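PDB 2VSO: eukaryotic initiation factor 4F subunit p150 from Saccharomyces cerevisiae, which is the scaffold component of the cap-binding eIF4F complex and stimulates translation by binding polyadenylate-binding protein PAB1, bringing the two ends of the mRNA close together. Local coordinates for residues 37-42 with 60-65; 136-141 with 194-199; 172-177 with 199-204. All blocks are in the same frame, centred on the assembly; numbering follows the deposited sequence.

How the contacts relate
All three contacts join helices of the middle, eIF4A-binding domain (MIF4G). Contact 1 pairs helices 33-45 and 52-64 near one end of the chain, its centre about 27 Å and 29 Å from those of contacts 2 and 3, on the opposite side of the chain's centre. Contacts 2 and 3 have centres about 6 Å apart and share helix 191-206, which meets helix 122-139 in the one and helix 163-185 in the other. They touch where C197 SG lies 3.6 Å from V177 CG1. Contacts 1 and 3 are buried and apolar where their helices meet; contact 2 is partly buried, bringing a phenyl ring against a carboxylate at its more exposed side.

Contact 1: residues 37-42 with 60-65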
loop_
_atom_site.group_PDB
_atom_site.type_symbol
_atom_site.label_atom_id
_atom_site.label_comp_id
_atom_site.label_asym_id
_atom_site.label_seq_id
_atom_site.Cartn_x
_atom_site.Cartn_y
_atom_site.Cartn_z
ATOM N N GLU C 37 19.134 19.244 -12.485
ATOM C CA GLU C 37 17.876 18.511 -12.462
ATOM C C GLU C 37 18.148 17.009 -12.405
ATOM O O GLU C 37 17.344 16.237 -11.879
ATOM C CB GLU C 37 17.005 18.855 -13.673
ATOM C CG GLU C 37 16.132 20.073 -13.462
ATOM C CD GLU C 37 15.382 20.481 -14.718
ATOM O OE1 GLU C 37 15.087 19.586 -15.543
ATOM O OE2 GLU C 37 15.086 21.693 -14.872
ATOM N N ARG C 38 19.294 16.605 -12.942
ATOM C CA ARG C 38 19.628 15.194 -12.987
ATOM C C ARG C 38 20.129 14.747 -11.627
ATOM O O ARG C 38 19.644 13.758 -11.085
ATOM C CB ARG C 38 20.627 14.883 -14.112
ATOM C CG ARG C 38 20.087 15.199 -15.523
ATOM C CD ARG C 38 21.108 14.936 -16.632
ATOM N NE ARG C 38 21.263 13.514 -16.918
ATOM C CZ ARG C 38 20.505 12.829 -17.770
ATOM N NH1 ARG C 38 19.527 13.437 -18.433
ATOM N NH2 ARG C 38 20.722 11.531 -17.956
ATOM N N LYS C 39 21.069 15.481 -11.050
ATOM C CA LYS C 39 21.550 15.124 -9.723
ATOM C C LYS C 39 20.434 15.179 -8.716
ATOM O O LYS C 39 20.424 14.400 -7.761
ATOM C CB LYS C 39 22.702 16.009 -9.275
ATOM C CG LYS C 39 24.034 15.532 -9.830
ATOM C CD LYS C 39 25.051 16.652 -9.956
ATOM C CE LYS C 39 26.270 16.165 -10.715
ATOM N NZ LYS C 39 27.338 17.199 -10.766
ATOM N N MET C 40 19.483 16.084 -8.932
ATOM C CA MET C 40 18.361 16.223 -8.010
ATOM C C MET C 40 17.333 15.104 -8.158
ATOM O O MET C 40 16.793 14.637 -7.161
ATOM C CB MET C 40 17.688 17.582 -8.150
ATOM C CG MET C 40 18.390 18.700 -7.412
ATOM S SD MET C 40 18.457 18.438 -5.639
ATOM C CE MET C 40 16.729 18.637 -5.190
ATOM N N LYS C 41 17.053 14.685 -9.390
ATOM C CA LYS C 41 16.211 13.509 -9.599
ATOM C C LYS C 41 16.820 12.338 -8.858
ATOM O O LYS C 41 16.144 11.618 -8.123
ATOM C CB LYS C 41 16.095 13.142 -11.080
ATOM C CG LYS C 41 14.905 13.762 -11.783
ATOM C CD LYS C 41 14.801 13.255 -13.216
ATOM C CE LYS C 41 13.809 14.077 -14.030
ATOM N NZ LYS C 41 14.018 15.545 -13.820
ATOM N N SER C 42 18.112 12.151 -9.067
ATOM C CA SER C 42 18.826 11.038 -8.467
ATOM C C SER C 42 18.794 11.143 -6.951
ATOM O O SER C 42 18.566 10.156 -6.260
ATOM C CB SER C 42 20.269 10.989 -8.977
ATOM O OG SER C 42 20.873 9.729 -8.702
ATOM N N LEU C 60 21.881 19.470 -0.029
ATOM C CA LEU C 60 22.202 20.774 0.540
ATOM C C LEU C 60 23.496 21.361 -0.061
ATOM O O LEU C 60 23.691 22.579 -0.065
ATOM C CB LEU C 60 22.275 20.684 2.071
ATOM C CG LEU C 60 22.951 21.812 2.851
ATOM C CD1 LEU C 60 22.150 23.092 2.778
ATOM C CD2 LEU C 60 23.160 21.381 4.297
ATOM N N ALA C 61 24.373 20.494 -0.570
ATOM C CA ALA C 61 25.586 20.944 -1.248
ATOM C C ALA C 61 25.229 21.476 -2.622
ATOM O O ALA C 61 25.912 22.348 -3.163
ATOM C CB ALA C 61 26.596 19.811 -1.370
ATOM N N ILE C 62 24.163 20.932 -3.195
ATOM C CA ILE C 62 23.681 21.407 -4.481
ATOM C C ILE C 62 22.988 22.740 -4.260
ATOM O O ILE C 62 23.154 23.669 -5.048
ATOM C CB ILE C 62 22.728 20.382 -5.134
ATOM C CG1 ILE C 62 23.505 19.149 -5.577
ATOM C CG2 ILE C 62 22.017 20.967 -6.326
ATOM C CD1 ILE C 62 22.705 18.237 -6.465
ATOM N N ALA C 63 22.232 22.847 -3.169
ATOM C CA ALA C 63 21.575 24.112 -2.854
ATOM C C ALA C 63 22.619 25.189 -2.593
ATOM O O ALA C 63 22.481 26.318 -3.049
ATOM C CB ALA C 63 20.648 23.971 -1.651
ATOM N N ASN C 64 23.662 24.813 -1.863
ATOM C CA ASN C 64 24.701 25.738 -1.452
ATOM C C ASN C 64 25.518 26.340 -2.605
ATOM O O ASN C 64 26.165 27.367 -2.429
ATOM C CB ASN C 64 25.611 25.070 -0.416
ATOM C CG ASN C 64 25.149 25.319 1.017
ATOM O OD1 ASN C 64 24.199 26.062 1.250
ATOM N ND2 ASN C 64 25.828 24.709 1.977
ATOM N N ILE C 65 25.476 25.704 -3.774
ATOM C CA ILE C 65 26.144 26.218 -4.963
ATOM C C ILE C 65 25.849 27.705 -5.180
ATOM O O ILE C 65 26.620 28.417 -5.831
ATOM C CB ILE C 65 25.744 25.436 -6.230
ATOM C CG1 ILE C 65 26.658 24.229 -6.415
ATOM C CG2 ILE C 65 25.831 26.315 -7.457
ATOM C CD1 ILE C 65 26.303 23.387 -7.619
#
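I62 reaches from helix 52-64 to K39 and M40 on helix 33-45, joining two consecutive, roughly antiparallel helices of the all-helical MIF4G domain, a HEAT-type solenoid. Most of the buried surface belongs to I62, whose CA comes 8.2 Å from the CA of M40. Its CG1 branch stands anti to the carbonyl carbon and continues extended (chi2 -168°); the terminal methyl CD1 alone reaches K39, while CD1 and CG2 both face the thioether of M40. From K39 it is the first methylene that answers: CB lies 3.6 Å from I62 CD1. Beyond CG the lysine chain runs extended and carries its ammonium group away from the isoleucine, where it forms a weak, long ion pair with E29. The charge thus stays apart from the apolar meeting point.

Helix 73-88 packs beside the pair, V78 against I62 and Q81 against M40. R38, K41 and S42 of helix 33-45 lie instead against the other protein chain of the assembly, so this helix serves both the domain interior and an interface. M40 completes the inward side with a folded chain (chi1 -81°, chi2 -62°), which brings its sulfur SD to 4.3 Å from I62 CD1, with I62 CG2 at nearly the same range.

Contact 2: residues 136-141 with 194-199; sequences EFDKGW and MFECFR
E196 OE1 lies beside the ring of F137, the polar centre of a contact between the end of helix 122-139 and the middle of helix 191-206. These two helices of the MIF4G domain, a HEAT-type helical array, are not neighbours in sequence, since helix 163-185 comes between them. The oxygen is 3.4 Å from F137 CD2 and 3.6 Å from F137 CE2, approaching the ring obliquely. Both side chains leave their helices with CG anti to the backbone N (chi1 -162° for F137, -153° for E196), each pointing at the other helix. The glutamate chain is extended, and it and the ring pass each other in opposite directions, with the carboxylate plane turned 80° from that of the ring. On the way its methylene CG comes 4.0 Å from F137 CE2.

The far end of the phenyl ring reaches the backbone of the partner helix. F137 CZ lies 3.5 Å from the carbonyl O of E196 and 4.1 Å from the CA of C197. Next to it, F137 CE1 meets C197 SG at a looser 4.4 Å. This is the buried side of the contact, where helix 163-185 fills in behind: L176 packs on F137 and V177 on C197.

Helix 122-139 ends just beyond, and G140 leaves helical geometry with a positive phi before the chain turns to W141.

Toward the more exposed side stand two like charges 4.3 Å apart, D138 OD1 and E196 OE1, without a bond between them. Ring, sulfur and the E196 methylene CG therefore supply the apolar part of the joint, while the two acids at its margin would tend to repel each other. Their proximity could raise the proton affinity of one of them, although solvent on the exposed side would moderate the effect.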
loop_
_atom_site.group_PDB
_atom_site.type_symbol
_atom_site.label_atom_id
_atom_site.label_comp_id
_atom_site.label_asym_id
_atom_site.label_seq_id
_atom_site.Cartn_x
_atom_site.Cartn_y
_atom_site.Cartn_z
ATOM N N GLU C 136 2.905 27.215 -7.051
ATOM C CA GLU C 136 2.276 25.931 -7.321
ATOM C C GLU C 136 0.781 25.973 -6.996
ATOM O O GLU C 136 -0.025 25.336 -7.667
ATOM C CB GLU C 136 2.987 24.804 -6.560
ATOM C CG GLU C 136 4.513 24.777 -6.747
ATOM C CD GLU C 136 4.949 24.521 -8.188
ATOM O OE1 GLU C 136 4.086 24.489 -9.083
ATOM O OE2 GLU C 136 6.161 24.346 -8.430
ATOM N N PHE C 137 0.414 26.744 -5.981
ATOM C CA PHE C 137 -0.981 26.843 -5.573
ATOM C C PHE C 137 -1.794 27.545 -6.646
ATOM O O PHE C 137 -2.852 27.068 -7.048
ATOM C CB PHE C 137 -1.106 27.593 -4.238
ATOM C CG PHE C 137 -2.422 27.378 -3.531
ATOM C CD1 PHE C 137 -2.683 26.182 -2.852
ATOM C CD2 PHE C 137 -3.399 28.365 -3.537
ATOM C CE1 PHE C 137 -3.895 25.976 -2.189
ATOM C CE2 PHE C 137 -4.611 28.170 -2.883
ATOM C CZ PHE C 137 -4.859 26.972 -2.205
ATOM N N ASP C 138 -1.284 28.679 -7.115
ATOM C CA ASP C 138 -2.008 29.515 -8.075
ATOM C C ASP C 138 -2.414 28.772 -9.351
ATOM O O ASP C 138 -3.495 29.010 -9.888
ATOM C CB ASP C 138 -1.204 30.774 -8.412
ATOM C CG ASP C 138 -1.061 31.719 -7.219
ATOM O OD1 ASP C 138 -1.408 31.331 -6.081
ATOM O OD2 ASP C 138 -0.587 32.858 -7.429
ATOM N N LYS C 139 -1.554 27.872 -9.826
ATOM C CA LYS C 139 -1.897 27.000 -10.955
ATOM C C LYS C 139 -3.292 26.389 -10.808
ATOM O O LYS C 139 -4.049 26.310 -11.778
ATOM C CB LYS C 139 -0.868 25.879 -11.119
ATOM C CG LYS C 139 0.573 26.351 -11.225
ATOM C CD LYS C 139 1.454 25.204 -11.669
ATOM C CE LYS C 139 2.921 25.508 -11.483
ATOM N NZ LYS C 139 3.762 24.295 -11.730
ATOM N N GLY C 140 -3.618 25.939 -9.599
ATOM C CA GLY C 140 -4.957 25.463 -9.292
ATOM C C GLY C 140 -5.292 24.080 -9.817
ATOM O O GLY C 140 -4.423 23.352 -10.297
ATOM N N TRP C 141 -6.566 23.716 -9.714
ATOM C CA TRP C 141 -7.038 22.395 -10.125
ATOM C C TRP C 141 -8.549 22.299 -9.905
ATOM O O TRP C 141 -9.129 23.158 -9.239
ATOM C CB TRP C 141 -6.283 21.286 -9.368
ATOM C CG TRP C 141 -6.663 21.122 -7.914
ATOM C CD1 TRP C 141 -7.652 20.323 -7.413
ATOM C CD2 TRP C 141 -6.046 21.752 -6.781
ATOM N NE1 TRP C 141 -7.701 20.431 -6.044
ATOM C CE2 TRP C 141 -6.728 21.302 -5.632
ATOM C CE3 TRP C 141 -4.994 22.663 -6.628
ATOM C CZ2 TRP C 141 -6.394 21.732 -4.348
ATOM C CZ3 TRP C 141 -4.659 23.080 -5.350
ATOM C CH2 TRP C 141 -5.356 22.606 -4.224
ATOM N N MET C 194 -1.783 28.598 5.173
ATOM C CA MET C 194 -2.675 27.568 5.683
ATOM C C MET C 194 -4.137 28.038 5.603
ATOM O O MET C 194 -5.054 27.229 5.466
ATOM C CB MET C 194 -2.293 27.233 7.122
ATOM C CG MET C 194 -2.780 25.895 7.622
ATOM S SD MET C 194 -2.002 24.498 6.812
ATOM C CE MET C 194 -3.179 24.193 5.511
ATOM N N PHE C 195 -4.353 29.351 5.673
ATOM C CA PHE C 195 -5.697 29.901 5.517
ATOM C C PHE C 195 -6.111 29.759 4.072
ATOM O O PHE C 195 -7.265 29.471 3.766
ATOM C CB PHE C 195 -5.757 31.384 5.916
ATOM C CG PHE C 195 -5.944 31.621 7.388
ATOM C CD1 PHE C 195 -4.870 31.559 8.258
ATOM C CD2 PHE C 195 -7.196 31.918 7.903
ATOM C CE1 PHE C 195 -5.043 31.776 9.617
ATOM C CE2 PHE C 195 -7.376 32.136 9.266
ATOM C CZ PHE C 195 -6.299 32.067 10.119
ATOM N N GLU C 196 -5.154 29.967 3.179
ATOM C CA GLU C 196 -5.459 29.998 1.766
ATOM C C GLU C 196 -5.761 28.579 1.365
ATOM O O GLU C 196 -6.583 28.326 0.494
ATOM C CB GLU C 196 -4.275 30.567 0.986
ATOM C CG GLU C 196 -4.637 31.252 -0.322
ATOM C CD GLU C 196 -3.417 31.795 -1.030
ATOM O OE1 GLU C 196 -3.194 31.452 -2.213
ATOM O OE2 GLU C 196 -2.666 32.551 -0.386
ATOM N N CYS C 197 -5.105 27.654 2.050
ATOM C CA CYS C 197 -5.290 26.221 1.828
ATOM C C CYS C 197 -6.676 25.728 2.247
ATOM O O CYS C 197 -7.421 25.183 1.427
ATOM C CB CYS C 197 -4.228 25.447 2.580
ATOM S SG CYS C 197 -3.682 24.026 1.714
ATOM N N PHE C 198 -7.015 25.926 3.519
ATOM C CA PHE C 198 -8.357 25.625 4.010
ATOM C C PHE C 198 -9.414 26.381 3.216
ATOM O O PHE C 198 -10.498 25.870 2.961
ATOM C CB PHE C 198 -8.481 25.957 5.499
ATOM C CG PHE C 198 -7.868 24.916 6.414
ATOM C CD1 PHE C 198 -6.833 25.250 7.271
ATOM C CD2 PHE C 198 -8.338 23.608 6.422
ATOM C CE1 PHE C 198 -6.275 24.305 8.108
ATOM C CE2 PHE C 198 -7.781 22.648 7.261
ATOM C CZ PHE C 198 -6.754 22.999 8.108
ATOM N N ARG C 199 -9.080 27.603 2.822
ATOM C CA ARG C 199 -9.952 28.440 2.016
ATOM C C ARG C 199 -10.318 27.741 0.707
ATOM O O ARG C 199 -11.467 27.757 0.278
ATOM C CB ARG C 199 -9.239 29.756 1.728
ATOM C CG ARG C 199 -10.130 30.963 1.493
ATOM C CD ARG C 199 -9.259 32.205 1.256
ATOM N NE ARG C 199 -10.033 33.376 0.856
ATOM C CZ ARG C 199 -10.573 34.238 1.711
ATOM N NH1 ARG C 199 -10.428 34.058 3.017
ATOM N NH2 ARG C 199 -11.261 35.278 1.260
#

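Contact 3: residues 172-177 with 199-204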
loop_
_atom_site.group_PDB
_atom_site.type_symbol
_atom_site.label_atom_id
_atom_site.label_comp_id
_atom_site.label_asym_id
_atom_site.label_seq_id
_atom_site.Cartn_x
_atom_site.Cartn_y
_atom_site.Cartn_z
ATOM N N ARG C 172 -1.990 16.027 -7.864
ATOM C CA ARG C 172 -0.835 16.862 -7.536
ATOM C C ARG C 172 -1.204 18.071 -6.686
ATOM O O ARG C 172 -0.469 18.444 -5.782
ATOM C CB ARG C 172 -0.103 17.302 -8.805
ATOM C CG ARG C 172 0.629 16.168 -9.495
ATOM C CD ARG C 172 1.259 16.616 -10.797
ATOM N NE ARG C 172 1.875 15.500 -11.509
ATOM C CZ ARG C 172 2.418 15.601 -12.717
ATOM N NH1 ARG C 172 2.416 16.770 -13.347
ATOM N NH2 ARG C 172 2.960 14.539 -13.297
ATOM N N GLY C 173 -2.342 18.686 -6.974
ATOM C CA GLY C 173 -2.835 19.753 -6.123
ATOM C C GLY C 173 -3.032 19.277 -4.693
ATOM O O GLY C 173 -2.525 19.892 -3.756
ATOM N N LEU C 174 -3.769 18.177 -4.529
ATOM C CA LEU C 174 -4.025 17.599 -3.210
ATOM C C LEU C 174 -2.744 17.116 -2.534
ATOM O O LEU C 174 -2.622 17.180 -1.327
ATOM C CB LEU C 174 -5.062 16.469 -3.305
ATOM C CG LEU C 174 -6.433 17.072 -3.601
ATOM C CD1 LEU C 174 -7.558 16.062 -3.474
ATOM C CD2 LEU C 174 -6.646 18.259 -2.658
ATOM N N GLY C 175 -1.798 16.619 -3.319
ATOM C CA GLY C 175 -0.504 16.263 -2.783
ATOM C C GLY C 175 0.183 17.495 -2.206
ATOM O O GLY C 175 0.910 17.409 -1.217
ATOM N N LEU C 176 -0.056 18.647 -2.825
ATOM C CA LEU C 176 0.523 19.893 -2.341
ATOM C C LEU C 176 -0.100 20.386 -1.038
ATOM O O LEU C 176 0.626 20.741 -0.113
ATOM C CB LEU C 176 0.455 20.980 -3.404
ATOM C CG LEU C 176 0.626 22.391 -2.856
ATOM C CD1 LEU C 176 2.110 22.761 -2.725
ATOM C CD2 LEU C 176 -0.119 23.357 -3.753
ATOM N N VAL C 177 -1.432 20.410 -0.958
ATOM C CA VAL C 177 -2.101 20.829 0.276
ATOM C C VAL C 177 -1.555 19.991 1.407
ATOM O O VAL C 177 -1.363 20.463 2.531
ATOM C CB VAL C 177 -3.628 20.644 0.239
ATOM C CG1 VAL C 177 -4.263 21.552 -0.810
ATOM C CG2 VAL C 177 -3.945 19.235 -0.048
ATOM N N ARG C 199 -9.080 27.603 2.822
ATOM C CA ARG C 199 -9.952 28.440 2.016
ATOM C C ARG C 199 -10.318 27.741 0.707
ATOM O O ARG C 199 -11.467 27.757 0.278
ATOM C CB ARG C 199 -9.239 29.756 1.728
ATOM C CG ARG C 199 -10.130 30.963 1.493
ATOM C CD ARG C 199 -9.259 32.205 1.256
ATOM N NE ARG C 199 -10.033 33.376 0.856
ATOM C CZ ARG C 199 -10.573 34.238 1.711
ATOM N NH1 ARG C 199 -10.428 34.058 3.017
ATOM N NH2 ARG C 199 -11.261 35.278 1.260
ATOM N N ARG C 200 -9.329 27.116 0.081
ATOM C CA ARG C 200 -9.521 26.418 -1.184
ATOM C C ARG C 200 -10.323 25.144 -1.010
ATOM O O ARG C 200 -11.173 24.828 -1.843
ATOM C CB ARG C 200 -8.162 26.096 -1.813
ATOM C CG ARG C 200 -8.212 25.163 -3.011
ATOM C CD ARG C 200 -8.893 25.793 -4.218
ATOM N NE ARG C 200 -9.222 24.789 -5.231
ATOM C CZ ARG C 200 -9.993 25.016 -6.292
ATOM N NH1 ARG C 200 -10.524 26.217 -6.490
ATOM N NH2 ARG C 200 -10.235 24.039 -7.153
ATOM N N LEU C 201 -10.036 24.417 0.072
ATOM C CA LEU C 201 -10.699 23.143 0.386
ATOM C C LEU C 201 -12.150 23.348 0.790
ATOM O O LEU C 201 -13.020 22.588 0.385
ATOM C CB LEU C 201 -9.951 22.392 1.489
ATOM C CG LEU C 201 -8.553 21.894 1.136
ATOM C CD1 LEU C 201 -7.814 21.521 2.387
ATOM C CD2 LEU C 201 -8.585 20.738 0.138
ATOM N N MET C 202 -12.407 24.377 1.591
ATOM C CA MET C 202 -13.768 24.718 1.971
ATOM C C MET C 202 -14.620 25.043 0.748
ATOM O O MET C 202 -15.814 24.778 0.719
ATOM C CB MET C 202 -13.783 25.892 2.943
ATOM C CG MET C 202 -13.131 25.611 4.286
ATOM S SD MET C 202 -13.340 26.981 5.439
ATOM C CE MET C 202 -12.392 28.241 4.588
ATOM N N LYS C 203 -13.995 25.613 -0.268
ATOM C CA LYS C 203 -14.701 25.959 -1.491
ATOM C C LYS C 203 -15.241 24.689 -2.159
ATOM O O LYS C 203 -16.380 24.656 -2.604
ATOM C CB LYS C 203 -13.764 26.724 -2.434
ATOM C CG LYS C 203 -14.431 27.817 -3.269
ATOM C CD LYS C 203 -14.971 27.288 -4.591
ATOM C CE LYS C 203 -15.618 28.398 -5.404
ATOM N NZ LYS C 203 -16.395 27.858 -6.554
ATOM N N ASP C 204 -14.419 23.643 -2.209
ATOM C CA ASP C 204 -14.809 22.387 -2.835
ATOM C C ASP C 204 -15.716 21.560 -1.917
ATOM O O ASP C 204 -16.436 20.662 -2.367
ATOM C CB ASP C 204 -13.572 21.574 -3.235
ATOM C CG ASP C 204 -12.793 22.212 -4.378
ATOM O OD1 ASP C 204 -13.012 23.410 -4.654
ATOM O OD2 ASP C 204 -11.959 21.520 -4.999
#
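L201 of helix 191-206 packs on L174 and V177 of helix 163-185, and these three aliphatic side chains make up the meeting of two helices that follow each other in the chain and run in broadly opposite directions within the MIF4G domain. One methyl serves both partners: L201 CD2 lies 4.2 Å from L174 CD2 and 4.5 Å from V177 CG1. L174 and V177 are three residues apart, neighbours on one face of their helix, and L201 CD2 faces both. In L201, CG lies beside the backbone N (chi1 -66°) and CD1 continues the chain away from CA; CD2 is the nearer branch, and the one that reaches L174. The distances describe loose van der Waals packing.

Other side chains pack round the cluster. W141, from the loop after helix 122-139, packs on both L174 and V177, and helix 211-228 adds S216 beside those two and L220 beside L201.

Charged interactions lie beside the apolar cluster and stay within helix 191-206 or lead elsewhere. One turn separates R200 from D204, whose OD1 sits 3.7 Å above the guanidinium plane, over its centre. The salt bridge is long, with R200 NH2 3.7 Å from D204 OD2, and works through charge alone, since no N-H points at the oxygen. The same arginine makes a cation-pi contact with W141. On helix 163-185, R172 turns to a salt bridge with D88 of helix 73-88.

The two helices are thus held here by dispersion and burial of methyl groups, with little directional demand. The nearby carboxylate and indole would be expected to stabilise the positive charge of R200 at the edge of the apolar cluster.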